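PDB 1J5U: archease, possible chaperone from Thermotoga maritima, which probably activates the tRNA-splicing ligase RtcB by promoting its guanylylation, binds calcium, and may also act as a chaperone or modulator of nucleic-acid-processing proteins. Local coordinates for residues E47-T53 with R101-E107; V73-I77 with I111-T115; Y116-K120 with T130-F134; L43-E47 with G108-K112. One frame throughout, in Å; residues are numbered along the deposited sequence.

In the fold
The C-terminal turn of helix 32-47 opens the first contact: L43-E47 meets G108-K112 in contact 4, which closes a long loop holding helix 66-81 and the whole four-stranded sheet, and ties helix 32-47 to the loop before strand 113-124. Contact 1 lies within that loop, pairing strand 50-52 with the end of strand 95-105 in the four-stranded sheet, and shares E47 with contact 4. Contact 2 ties helix 66-81 to I111-T115, so it crosses contact 1 along the chain; I111 and K112 are common to contacts 2 and 4. Contact 3 follows in series, joining the 113-124 and 127-135 hairpin, whose strand 127-135 ends at the calcium ligand D135, next to T136.

Contact 1: residues E47-T53 with R101-E107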
loop_
_atom_site.group_PDB
_atom_site.type_symbol
_atom_site.label_atom_id
_atom_site.label_comp_id
_atom_site.label_asym_id
_atom_site.label_seq_id
_atom_site.Cartn_x
_atom_site.Cartn_y
_atom_site.Cartn_z
ATOM N N GLU A 47 2.329 -9.063 4.207
ATOM C CA GLU A 47 1.328 -10.123 4.156
ATOM C C GLU A 47 1.882 -11.488 3.746
ATOM O O GLU A 47 1.161 -12.478 3.772
ATOM C CB GLU A 47 0.197 -9.727 3.215
ATOM C CG GLU A 47 -0.573 -8.495 3.678
ATOM C CD GLU A 47 -1.973 -8.473 3.110
ATOM O OE1 GLU A 47 -2.175 -9.078 2.035
ATOM O OE2 GLU A 47 -2.870 -7.857 3.718
ATOM N N GLY A 48 3.156 -11.533 3.391
ATOM C CA GLY A 48 3.794 -12.775 2.977
ATOM C C GLY A 48 3.088 -13.408 1.788
ATOM O O GLY A 48 2.934 -14.631 1.700
ATOM N N ILE A 49 2.652 -12.560 0.861
ATOM C CA ILE A 49 1.929 -13.013 -0.313
ATOM C C ILE A 49 2.788 -13.794 -1.291
ATOM O O ILE A 49 3.904 -13.404 -1.608
ATOM C CB ILE A 49 1.272 -11.791 -1.036
ATOM C CG1 ILE A 49 0.178 -11.223 -0.143
ATOM C CG2 ILE A 49 0.698 -12.197 -2.401
ATOM C CD1 ILE A 49 -0.360 -9.861 -0.565
ATOM N N VAL A 50 2.263 -14.924 -1.744
ATOM C CA VAL A 50 2.952 -15.752 -2.731
ATOM C C VAL A 50 2.029 -15.652 -3.940
ATOM O O VAL A 50 0.810 -15.822 -3.822
ATOM C CB VAL A 50 3.089 -17.233 -2.271
ATOM C CG1 VAL A 50 3.838 -18.045 -3.328
ATOM C CG2 VAL A 50 3.850 -17.301 -0.952
ATOM N N LEU A 51 2.600 -15.365 -5.099
ATOM C CA LEU A 51 1.790 -15.176 -6.297
ATOM C C LEU A 51 1.644 -16.338 -7.272
ATOM O O LEU A 51 2.563 -17.127 -7.460
ATOM C CB LEU A 51 2.323 -13.968 -7.079
ATOM C CG LEU A 51 2.425 -12.624 -6.352
ATOM C CD1 LEU A 51 3.055 -11.599 -7.278
ATOM C CD2 LEU A 51 1.049 -12.175 -5.918
ATOM N N ASP A 52 0.472 -16.427 -7.889
ATOM C CA ASP A 52 0.234 -17.421 -8.925
ATOM C C ASP A 52 0.584 -16.649 -10.203
ATOM O O ASP A 52 1.083 -15.519 -10.129
ATOM C CB ASP A 52 -1.228 -17.872 -8.969
ATOM C CG ASP A 52 -1.494 -19.117 -8.116
ATOM O OD1 ASP A 52 -0.612 -20.001 -8.050
ATOM O OD2 ASP A 52 -2.598 -19.225 -7.529
ATOM N N THR A 53 0.306 -17.225 -11.368
ATOM C CA THR A 53 0.658 -16.567 -12.620
ATOM C C THR A 53 -0.425 -15.741 -13.294
ATOM O O THR A 53 -0.110 -14.825 -14.048
ATOM C CB THR A 53 1.143 -17.595 -13.637
ATOM O OG1 THR A 53 0.070 -18.497 -13.921
ATOM C CG2 THR A 53 2.320 -18.378 -13.078
ATOM N N ARG A 101 -1.476 -9.893 -9.771
ATOM C CA ARG A 101 -1.289 -11.327 -9.975
ATOM C C ARG A 101 -2.131 -12.046 -8.927
ATOM O O ARG A 101 -2.340 -11.536 -7.814
ATOM C CB ARG A 101 0.186 -11.729 -9.895
ATOM C CG ARG A 101 0.892 -11.597 -11.251
ATOM C CD ARG A 101 2.373 -11.936 -11.178
ATOM N NE ARG A 101 2.608 -13.335 -10.834
ATOM C CZ ARG A 101 3.813 -13.888 -10.694
ATOM N NH1 ARG A 101 4.910 -13.165 -10.869
ATOM N NH2 ARG A 101 3.919 -15.169 -10.367
ATOM N N LYS A 102 -2.665 -13.206 -9.307
ATOM C CA LYS A 102 -3.504 -13.974 -8.412
ATOM C C LYS A 102 -2.668 -14.431 -7.233
ATOM O O LYS A 102 -1.541 -14.876 -7.397
ATOM C CB LYS A 102 -4.089 -15.193 -9.132
ATOM C CG LYS A 102 -5.180 -15.876 -8.367
ATOM C CD LYS A 102 -6.378 -14.940 -8.184
ATOM C CE LYS A 102 -7.407 -15.552 -7.234
ATOM N NZ LYS A 102 -8.585 -14.680 -7.043
ATOM N N ILE A 103 -3.232 -14.302 -6.043
ATOM C CA ILE A 103 -2.541 -14.699 -4.825
ATOM C C ILE A 103 -2.632 -16.210 -4.641
ATOM O O ILE A 103 -3.728 -16.761 -4.573
ATOM C CB ILE A 103 -3.186 -14.005 -3.618
ATOM C CG1 ILE A 103 -2.941 -12.499 -3.724
ATOM C CG2 ILE A 103 -2.699 -14.623 -2.320
ATOM C CD1 ILE A 103 -3.656 -11.689 -2.651
ATOM N N ARG A 104 -1.486 -16.885 -4.594
ATOM C CA ARG A 104 -1.502 -18.326 -4.382
ATOM C C ARG A 104 -1.827 -18.522 -2.899
ATOM O O ARG A 104 -2.799 -19.183 -2.544
ATOM C CB ARG A 104 -0.148 -18.946 -4.705
ATOM C CG ARG A 104 -0.184 -20.477 -4.732
ATOM C CD ARG A 104 1.196 -21.060 -4.965
ATOM N NE ARG A 104 1.794 -20.567 -6.200
ATOM C CZ ARG A 104 3.093 -20.642 -6.480
ATOM N NH1 ARG A 104 3.927 -21.194 -5.604
ATOM N NH2 ARG A 104 3.559 -20.157 -7.628
ATOM N N LYS A 105 -1.015 -17.922 -2.037
ATOM C CA LYS A 105 -1.243 -18.009 -0.600
ATOM C C LYS A 105 -0.641 -16.817 0.134
ATOM O O LYS A 105 0.184 -16.080 -0.419
ATOM C CB LYS A 105 -0.667 -19.316 -0.038
ATOM C CG LYS A 105 0.808 -19.538 -0.325
ATOM C CD LYS A 105 1.319 -20.757 0.444
ATOM C CE LYS A 105 2.728 -21.144 0.009
ATOM N NZ LYS A 105 2.766 -21.559 -1.433
ATOM N N LYS A 106 -1.077 -16.635 1.378
ATOM C CA LYS A 106 -0.605 -15.552 2.235
ATOM C C LYS A 106 -0.131 -16.136 3.562
ATOM O O LYS A 106 -0.677 -17.127 4.045
ATOM C CB LYS A 106 -1.720 -14.546 2.513
ATOM C CG LYS A 106 -2.229 -13.814 1.298
ATOM C CD LYS A 106 -3.018 -12.571 1.697
ATOM C CE LYS A 106 -4.187 -12.910 2.598
ATOM N NZ LYS A 106 -4.995 -11.708 2.901
ATOM N N GLU A 107 0.888 -15.514 4.142
ATOM C CA GLU A 107 1.466 -15.961 5.406
ATOM C C GLU A 107 2.016 -14.723 6.091
ATOM O O GLU A 107 3.164 -14.347 5.869
ATOM C CB GLU A 107 2.626 -16.936 5.148
ATOM C CG GLU A 107 2.423 -17.840 3.934
ATOM C CD GLU A 107 3.713 -18.103 3.169
ATOM O OE1 GLU A 107 4.422 -17.121 2.831
ATOM O OE2 GLU A 107 4.010 -19.288 2.897
HETATM O O HOH W 1 -4.859 -9.422 4.522
#
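A classic beta bulge interrupts this antiparallel pairing of strand 50-52 with the end of strand 95-105. R101 donates from NE and NH2 to D52 O (2.8 and 2.9 Å), with L51 CB over one face of its guanidinium. K102 O accepts from D52 N at 2.6 Å. I103 CG1 packs 3.9 Å from I49 CG2, both residues being covered by I80 of helix 66-81. R104 and K105 together face V50, the bulge: R104 N donates to V50 O (2.6 Å), and V50 N to K105 O (2.7 Å). R104 also makes a salt bridge, NE to D52 OD1 3.1 Å. K106 forms a long salt bridge with E47 (NZ to OE1 4.0 Å), and one water joins NZ to E47 OE2, which also accepts from I111 N. Opposite E107 the helix ends in a Schellman motif at G48, whose positive phi suits glycine; a CB there would strike E107 O. E107 N donates to E47 O at 3.1 Å.

Contact 2: residues V73-I77 with I111-T115; sequences VNDWI and IKALT
One face of helix 66-81 packs against the start of strand 113-124, the edge strand of the three-stranded antiparallel sheet. Segment 73-77 is regular helix (I77 N to V73 O 3.1 Å); A113 and L114 are extended, I111 and K112 preceding the strand. Aliphatic L114 (chi1 t, chi2 p) points at the helix, placing CD2 3.8 Å from V73 CB. I77 (m, t), one helical turn beyond V73, points at the strand, its CD1 3.6 Å from A113 CA and 4.0 Å from I111 CG2. N74, whose CA is 5.9 Å from that of A113, bends its amide (chi1 -82°, chi2 -48°) to the backbone of L114. An amide suits this place because it can meet both the NH and C=O of one residue. K112 and A113 form a classic bulge facing the calcium ligand D135, and water 2 donates to K112 O (2.7 Å) and N74 OD1 (3.2 Å). L114 N donates to N74 OD1 at 2.8 Å, and N74 ND2 to L114 O at 3.0 Å.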
loop_
_atom_site.group_PDB
_atom_site.type_symbol
_atom_site.label_atom_id
_atom_site.label_comp_id
_atom_site.label_asym_id
_atom_site.label_seq_id
_atom_site.Cartn_x
_atom_site.Cartn_y
_atom_site.Cartn_z
ATOM N N VAL A 73 -3.646 2.872 -2.909
ATOM C CA VAL A 73 -3.173 1.781 -2.076
ATOM C C VAL A 73 -4.371 1.079 -1.403
ATOM O O VAL A 73 -4.384 -0.135 -1.271
ATOM C CB VAL A 73 -2.151 2.321 -1.020
ATOM C CG1 VAL A 73 -1.772 1.235 -0.038
ATOM C CG2 VAL A 73 -0.889 2.880 -1.738
ATOM N N ASN A 74 -5.383 1.830 -0.984
ATOM C CA ASN A 74 -6.509 1.158 -0.353
ATOM C C ASN A 74 -7.297 0.342 -1.346
ATOM O O ASN A 74 -7.915 -0.646 -0.976
ATOM C CB ASN A 74 -7.397 2.142 0.405
ATOM C CG ASN A 74 -6.830 2.451 1.789
ATOM O OD1 ASN A 74 -6.470 1.533 2.522
ATOM N ND2 ASN A 74 -6.735 3.721 2.137
ATOM N N ASP A 75 -7.264 0.735 -2.611
ATOM C CA ASP A 75 -7.969 -0.064 -3.591
ATOM C C ASP A 75 -7.193 -1.367 -3.774
ATOM O O ASP A 75 -7.788 -2.415 -3.950
ATOM C CB ASP A 75 -8.108 0.650 -4.935
ATOM C CG ASP A 75 -8.996 -0.136 -5.879
ATOM O OD1 ASP A 75 -8.503 -0.710 -6.863
ATOM O OD2 ASP A 75 -10.191 -0.221 -5.578
ATOM N N TRP A 76 -5.862 -1.306 -3.690
ATOM C CA TRP A 76 -5.041 -2.507 -3.799
ATOM C C TRP A 76 -5.355 -3.478 -2.653
ATOM O O TRP A 76 -5.329 -4.687 -2.834
ATOM C CB TRP A 76 -3.545 -2.187 -3.730
ATOM C CG TRP A 76 -2.994 -1.433 -4.901
ATOM C CD1 TRP A 76 -3.639 -1.133 -6.078
ATOM C CD2 TRP A 76 -1.688 -0.858 -4.998
ATOM N NE1 TRP A 76 -2.812 -0.404 -6.895
ATOM C CE2 TRP A 76 -1.606 -0.223 -6.258
ATOM C CE3 TRP A 76 -0.568 -0.824 -4.138
ATOM C CZ2 TRP A 76 -0.446 0.447 -6.689
ATOM C CZ3 TRP A 76 0.593 -0.157 -4.574
ATOM C CH2 TRP A 76 0.638 0.468 -5.836
ATOM N N ILE A 77 -5.595 -2.934 -1.466
ATOM C CA ILE A 77 -5.941 -3.749 -0.301
ATOM C C ILE A 77 -7.308 -4.428 -0.551
ATOM O O ILE A 77 -7.517 -5.570 -0.166
ATOM C CB ILE A 77 -5.977 -2.873 0.974
ATOM C CG1 ILE A 77 -4.524 -2.528 1.374
ATOM C CG2 ILE A 77 -6.722 -3.607 2.112
ATOM C CD1 ILE A 77 -4.363 -1.289 2.277
ATOM N N ILE A 111 -3.177 -6.630 6.359
ATOM C CA ILE A 111 -3.275 -5.186 6.452
ATOM C C ILE A 111 -4.696 -4.784 6.087
ATOM O O ILE A 111 -5.196 -5.140 5.012
ATOM C CB ILE A 111 -2.256 -4.486 5.512
ATOM C CG1 ILE A 111 -0.838 -4.682 6.057
ATOM C CG2 ILE A 111 -2.581 -3.005 5.389
ATOM C CD1 ILE A 111 0.276 -4.114 5.162
ATOM N N LYS A 112 -5.341 -4.048 6.990
ATOM C CA LYS A 112 -6.713 -3.597 6.802
ATOM C C LYS A 112 -6.849 -2.334 5.965
ATOM O O LYS A 112 -7.833 -2.153 5.236
ATOM C CB LYS A 112 -7.369 -3.326 8.160
ATOM C CG LYS A 112 -7.532 -4.547 9.051
ATOM C CD LYS A 112 -8.185 -4.146 10.365
ATOM C CE LYS A 112 -8.238 -5.308 11.344
ATOM N NZ LYS A 112 -8.621 -4.818 12.706
ATOM N N ALA A 113 -5.882 -1.437 6.092
ATOM C CA ALA A 113 -5.953 -0.197 5.352
ATOM C C ALA A 113 -4.719 0.668 5.521
ATOM O O ALA A 113 -3.954 0.512 6.486
ATOM C CB ALA A 113 -7.168 0.619 5.833
ATOM N N LEU A 114 -4.546 1.577 4.566
ATOM C CA LEU A 114 -3.510 2.581 4.671
ATOM C C LEU A 114 -4.317 3.720 5.297
ATOM O O LEU A 114 -5.423 4.019 4.832
ATOM C CB LEU A 114 -3.001 3.028 3.297
ATOM C CG LEU A 114 -2.119 4.279 3.355
ATOM C CD1 LEU A 114 -0.822 3.999 4.151
ATOM C CD2 LEU A 114 -1.775 4.695 1.923
ATOM N N THR A 115 -3.786 4.337 6.351
ATOM C CA THR A 115 -4.463 5.453 7.005
ATOM C C THR A 115 -3.884 6.766 6.508
ATOM O O THR A 115 -2.921 6.791 5.725
ATOM C CB THR A 115 -4.256 5.421 8.542
ATOM O OG1 THR A 115 -2.882 5.721 8.836
ATOM C CG2 THR A 115 -4.599 4.049 9.105
HETATM O O HOH W 2 -8.801 -0.502 3.313
#

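Contact 3: residues Y116-K120 with T130-F134; sequences YHLLK and TKVVF
Within the hairpin of strands 113-124 and 127-135, residues 116-120 leave regular pairing and make a type II beta turn, while 130-134 stay extended; the touching parts run nearly antiparallel, 168° apart. Y116 opens the turn, its O accepting from L119 N at 3.1 Å. H117 (phi/psi -58/121) has its CA 5.8 Å from that of V133 and its CB 3.8 Å from V133 CB. Direct pairing is replaced by water 3, which donates to H117 O and accepts from V133 N, each at 2.7 Å; H117 NE2 bonds to T20 OG1. L118 takes the left-handed conformation (59/13) this turn requires, although not glycine, and points (m, t) at the strand, with CD1 3.7 Å from K131 CD and 4.2 Å from V133 CG2. L119 (t, p; CA 5.7 Å from V132 CA) brings CD1 within 4.1 Å of V132 CG1. K120 (CA 5.5 Å from T130 CA) donates from N to T130 OG1 at 2.9 Å, and that hydroxyl donates to K131 O at 2.8 Å, so a threonine (chi1 t) can serve both backbones. Strand 127-135 pairs on its other edge with strand 23-29, while L119 and V132 touch F69 of helix 66-81.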
loop_
_atom_site.group_PDB
_atom_site.type_symbol
_atom_site.label_atom_id
_atom_site.label_comp_id
_atom_site.label_asym_id
_atom_site.label_seq_id
_atom_site.Cartn_x
_atom_site.Cartn_y
_atom_site.Cartn_z
ATOM N N TYR A 116 -4.452 7.870 6.977
ATOM C CA TYR A 116 -3.923 9.172 6.619
ATOM C C TYR A 116 -2.880 9.618 7.645
ATOM O O TYR A 116 -2.279 10.674 7.501
ATOM C CB TYR A 116 -5.034 10.225 6.560
ATOM C CG TYR A 116 -5.647 10.390 5.190
ATOM C CD1 TYR A 116 -6.932 9.922 4.916
ATOM C CD2 TYR A 116 -4.935 11.013 4.165
ATOM C CE1 TYR A 116 -7.494 10.071 3.648
ATOM C CE2 TYR A 116 -5.482 11.162 2.896
ATOM C CZ TYR A 116 -6.761 10.689 2.645
ATOM O OH TYR A 116 -7.298 10.827 1.380
ATOM N N HIS A 117 -2.652 8.798 8.667
ATOM C CA HIS A 117 -1.685 9.146 9.725
ATOM C C HIS A 117 -0.294 9.399 9.179
ATOM O O HIS A 117 0.292 8.516 8.560
ATOM C CB HIS A 117 -1.567 8.023 10.763
ATOM C CG HIS A 117 -2.824 7.754 11.529
ATOM N ND1 HIS A 117 -3.453 8.716 12.293
ATOM C CD2 HIS A 117 -3.556 6.623 11.666
ATOM C CE1 HIS A 117 -4.518 8.188 12.868
ATOM N NE2 HIS A 117 -4.604 6.921 12.503
ATOM N N LEU A 118 0.227 10.598 9.422
ATOM C CA LEU A 118 1.565 10.976 8.987
ATOM C C LEU A 118 1.805 10.898 7.471
ATOM O O LEU A 118 2.950 10.949 7.029
ATOM C CB LEU A 118 2.606 10.101 9.717
ATOM C CG LEU A 118 2.480 10.129 11.259
ATOM C CD1 LEU A 118 3.489 9.162 11.913
ATOM C CD2 LEU A 118 2.685 11.566 11.754
ATOM N N LEU A 119 0.745 10.757 6.685
ATOM C CA LEU A 119 0.889 10.688 5.225
ATOM C C LEU A 119 1.118 12.109 4.718
ATOM O O LEU A 119 0.205 12.930 4.757
ATOM C CB LEU A 119 -0.387 10.113 4.596
ATOM C CG LEU A 119 -0.323 9.781 3.100
ATOM C CD1 LEU A 119 0.931 8.909 2.815
ATOM C CD2 LEU A 119 -1.605 9.048 2.684
ATOM N N LYS A 120 2.339 12.404 4.272
ATOM C CA LYS A 120 2.707 13.733 3.771
ATOM C C LYS A 120 3.980 13.622 2.930
ATOM O O LYS A 120 5.050 13.302 3.459
ATOM C CB LYS A 120 2.975 14.694 4.947
ATOM C CG LYS A 120 3.406 16.106 4.561
ATOM C CD LYS A 120 3.951 16.842 5.802
ATOM C CE LYS A 120 4.150 18.353 5.588
ATOM N NZ LYS A 120 5.230 18.692 4.598
ATOM N N THR A 130 7.876 9.861 2.465
ATOM C CA THR A 130 6.785 10.010 3.423
ATOM C C THR A 130 6.694 8.795 4.307
ATOM O O THR A 130 7.210 7.725 3.973
ATOM C CB THR A 130 5.401 10.173 2.747
ATOM O OG1 THR A 130 4.410 10.407 3.753
ATOM C CG2 THR A 130 5.003 8.905 1.977
ATOM N N LYS A 131 6.065 8.974 5.462
ATOM C CA LYS A 131 5.811 7.848 6.323
ATOM C C LYS A 131 4.478 7.304 5.785
ATOM O O LYS A 131 3.717 8.037 5.154
ATOM C CB LYS A 131 5.636 8.301 7.783
ATOM C CG LYS A 131 6.803 7.910 8.712
ATOM C CD LYS A 131 6.610 8.468 10.113
ATOM C CE LYS A 131 7.658 7.943 11.075
ATOM N NZ LYS A 131 9.022 8.070 10.493
ATOM N N VAL A 132 4.226 6.018 5.995
ATOM C CA VAL A 132 2.961 5.408 5.627
ATOM C C VAL A 132 2.606 4.576 6.843
ATOM O O VAL A 132 3.426 3.768 7.336
ATOM C CB VAL A 132 3.029 4.496 4.363
ATOM C CG1 VAL A 132 3.064 5.377 3.101
ATOM C CG2 VAL A 132 4.250 3.574 4.420
ATOM N N VAL A 133 1.395 4.788 7.334
ATOM C CA VAL A 133 0.929 4.085 8.525
ATOM C C VAL A 133 -0.288 3.249 8.188
ATOM O O VAL A 133 -1.288 3.760 7.642
ATOM C CB VAL A 133 0.590 5.098 9.641
ATOM C CG1 VAL A 133 -0.072 4.383 10.844
ATOM C CG2 VAL A 133 1.865 5.815 10.072
ATOM N N PHE A 134 -0.189 1.962 8.496
ATOM C CA PHE A 134 -1.255 1.027 8.218
ATOM C C PHE A 134 -1.958 0.531 9.470
ATOM O O PHE A 134 -1.388 0.477 10.570
ATOM C CB PHE A 134 -0.724 -0.194 7.458
ATOM C CG PHE A 134 -0.071 0.143 6.155
ATOM C CD1 PHE A 134 1.264 0.548 6.120
ATOM C CD2 PHE A 134 -0.787 0.046 4.965
ATOM C CE1 PHE A 134 1.882 0.848 4.909
ATOM C CE2 PHE A 134 -0.182 0.339 3.739
ATOM C CZ PHE A 134 1.154 0.739 3.712
HETATM O O HOH W 3 -0.044 6.933 6.451
HETATM O O HOH W 4 5.997 12.168 5.930
#

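Contact 4: residues L43-E47 with G108-K112; sequences LLEEE and GTEIK
E47, in the last turn of helix 32-47, accepts from I111 N through OE2 at 2.9 Å, and water 5 donates to the same OE2 (2.6 Å) and to I111 O (2.7 Å). Its long side chain (chi1 m, chi2 t) can thus reach the backbone of the irregular segment 108-112. Characteristically for a loop packed over a helix C-terminus, T109 N donates to E46 O, a carbonyl of the last turn, at 3.1 Å; the T109 hydroxyl adds a weak bond, OG1 to E46 OE2 2.8 Å, with E46 at chi1 t and chi2 p. At G108 (phi/psi 168/-153), CA lies 4.4 Å from E47 CA; a side chain there would collide with the helix end, so glycine fits. Inward, extended I111 (-94/125; m, t) sets CD1 3.7 Å from L43 CD2 and 3.6 Å from E46 CG. The loop links strands 95-105 and 113-124 across the C-terminal end of helix 32-47, with L43 and I111 meeting I77 of helix 66-81 and I111 touching F134 of strand 127-135.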
loop_
_atom_site.group_PDB
_atom_site.type_symbol
_atom_site.label_atom_id
_atom_site.label_comp_id
_atom_site.label_asym_id
_atom_site.label_seq_id
_atom_site.Cartn_x
_atom_site.Cartn_y
_atom_site.Cartn_z
ATOM N N LEU A 43 3.038 -4.200 1.104
ATOM C CA LEU A 43 1.867 -5.073 1.133
ATOM C C LEU A 43 2.220 -6.553 0.909
ATOM O O LEU A 43 1.766 -7.434 1.655
ATOM C CB LEU A 43 0.819 -4.605 0.080
ATOM C CG LEU A 43 0.148 -3.238 0.321
ATOM C CD1 LEU A 43 -0.833 -2.934 -0.826
ATOM C CD2 LEU A 43 -0.608 -3.245 1.672
ATOM N N LEU A 44 3.036 -6.826 -0.102
ATOM C CA LEU A 44 3.458 -8.195 -0.431
ATOM C C LEU A 44 4.336 -8.818 0.665
ATOM O O LEU A 44 4.168 -9.985 1.041
ATOM C CB LEU A 44 4.261 -8.195 -1.732
ATOM C CG LEU A 44 3.497 -7.720 -2.973
ATOM C CD1 LEU A 44 4.417 -7.699 -4.189
ATOM C CD2 LEU A 44 2.327 -8.651 -3.198
ATOM N N GLU A 45 5.274 -8.027 1.157
ATOM C CA GLU A 45 6.195 -8.478 2.192
ATOM C C GLU A 45 5.509 -8.674 3.542
ATOM O O GLU A 45 5.653 -9.722 4.171
ATOM C CB GLU A 45 7.334 -7.462 2.322
ATOM C CG GLU A 45 8.120 -7.532 3.629
ATOM C CD GLU A 45 8.983 -6.292 3.826
ATOM O OE1 GLU A 45 9.797 -5.999 2.930
ATOM O OE2 GLU A 45 8.839 -5.616 4.870
ATOM N N GLU A 46 4.747 -7.672 3.970
ATOM C CA GLU A 46 4.063 -7.717 5.252
ATOM C C GLU A 46 3.041 -8.850 5.311
ATOM O O GLU A 46 2.899 -9.537 6.338
ATOM C CB GLU A 46 3.402 -6.354 5.505
ATOM C CG GLU A 46 2.686 -6.196 6.818
ATOM C CD GLU A 46 3.571 -6.487 8.006
ATOM O OE1 GLU A 46 4.754 -6.082 8.003
ATOM O OE2 GLU A 46 3.074 -7.113 8.950
ATOM N N GLU A 47 2.329 -9.063 4.207
ATOM C CA GLU A 47 1.328 -10.123 4.156
ATOM C C GLU A 47 1.882 -11.488 3.746
ATOM O O GLU A 47 1.161 -12.478 3.772
ATOM C CB GLU A 47 0.197 -9.727 3.215
ATOM C CG GLU A 47 -0.573 -8.495 3.678
ATOM C CD GLU A 47 -1.973 -8.473 3.110
ATOM O OE1 GLU A 47 -2.175 -9.078 2.035
ATOM O OE2 GLU A 47 -2.870 -7.857 3.718
ATOM N N GLY A 108 1.203 -14.073 6.907
ATOM C CA GLY A 108 1.695 -12.892 7.580
ATOM C C GLY A 108 0.616 -12.086 8.249
ATOM O O GLY A 108 -0.431 -12.609 8.628
ATOM N N THR A 109 0.871 -10.796 8.375
ATOM C CA THR A 109 -0.057 -9.890 9.020
ATOM C C THR A 109 -0.982 -9.258 8.000
ATOM O O THR A 109 -0.522 -8.576 7.085
ATOM C CB THR A 109 0.705 -8.759 9.737
ATOM O OG1 THR A 109 1.892 -9.289 10.343
ATOM C CG2 THR A 109 -0.165 -8.134 10.804
ATOM N N GLU A 110 -2.281 -9.470 8.167
ATOM C CA GLU A 110 -3.275 -8.901 7.262
ATOM C C GLU A 110 -3.364 -7.386 7.438
ATOM O O GLU A 110 -3.595 -6.905 8.542
ATOM C CB GLU A 110 -4.648 -9.504 7.543
ATOM C CG GLU A 110 -4.663 -11.031 7.618
ATOM C CD GLU A 110 -4.576 -11.551 9.051
ATOM O OE1 GLU A 110 -3.537 -11.320 9.723
ATOM O OE2 GLU A 110 -5.563 -12.183 9.507
ATOM N N ILE A 111 -3.177 -6.630 6.359
ATOM C CA ILE A 111 -3.275 -5.186 6.452
ATOM C C ILE A 111 -4.696 -4.784 6.087
ATOM O O ILE A 111 -5.196 -5.140 5.012
ATOM C CB ILE A 111 -2.256 -4.486 5.512
ATOM C CG1 ILE A 111 -0.838 -4.682 6.057
ATOM C CG2 ILE A 111 -2.581 -3.005 5.389
ATOM C CD1 ILE A 111 0.276 -4.114 5.162
ATOM N N LYS A 112 -5.341 -4.048 6.990
ATOM C CA LYS A 112 -6.713 -3.597 6.802
ATOM C C LYS A 112 -6.849 -2.334 5.965
ATOM O O LYS A 112 -7.833 -2.153 5.236
ATOM C CB LYS A 112 -7.369 -3.326 8.160
ATOM C CG LYS A 112 -7.532 -4.547 9.051
ATOM C CD LYS A 112 -8.185 -4.146 10.365
ATOM C CE LYS A 112 -8.238 -5.308 11.344
ATOM N NZ LYS A 112 -8.621 -4.818 12.706
HETATM O O HOH W 5 -4.535 -6.232 2.663
#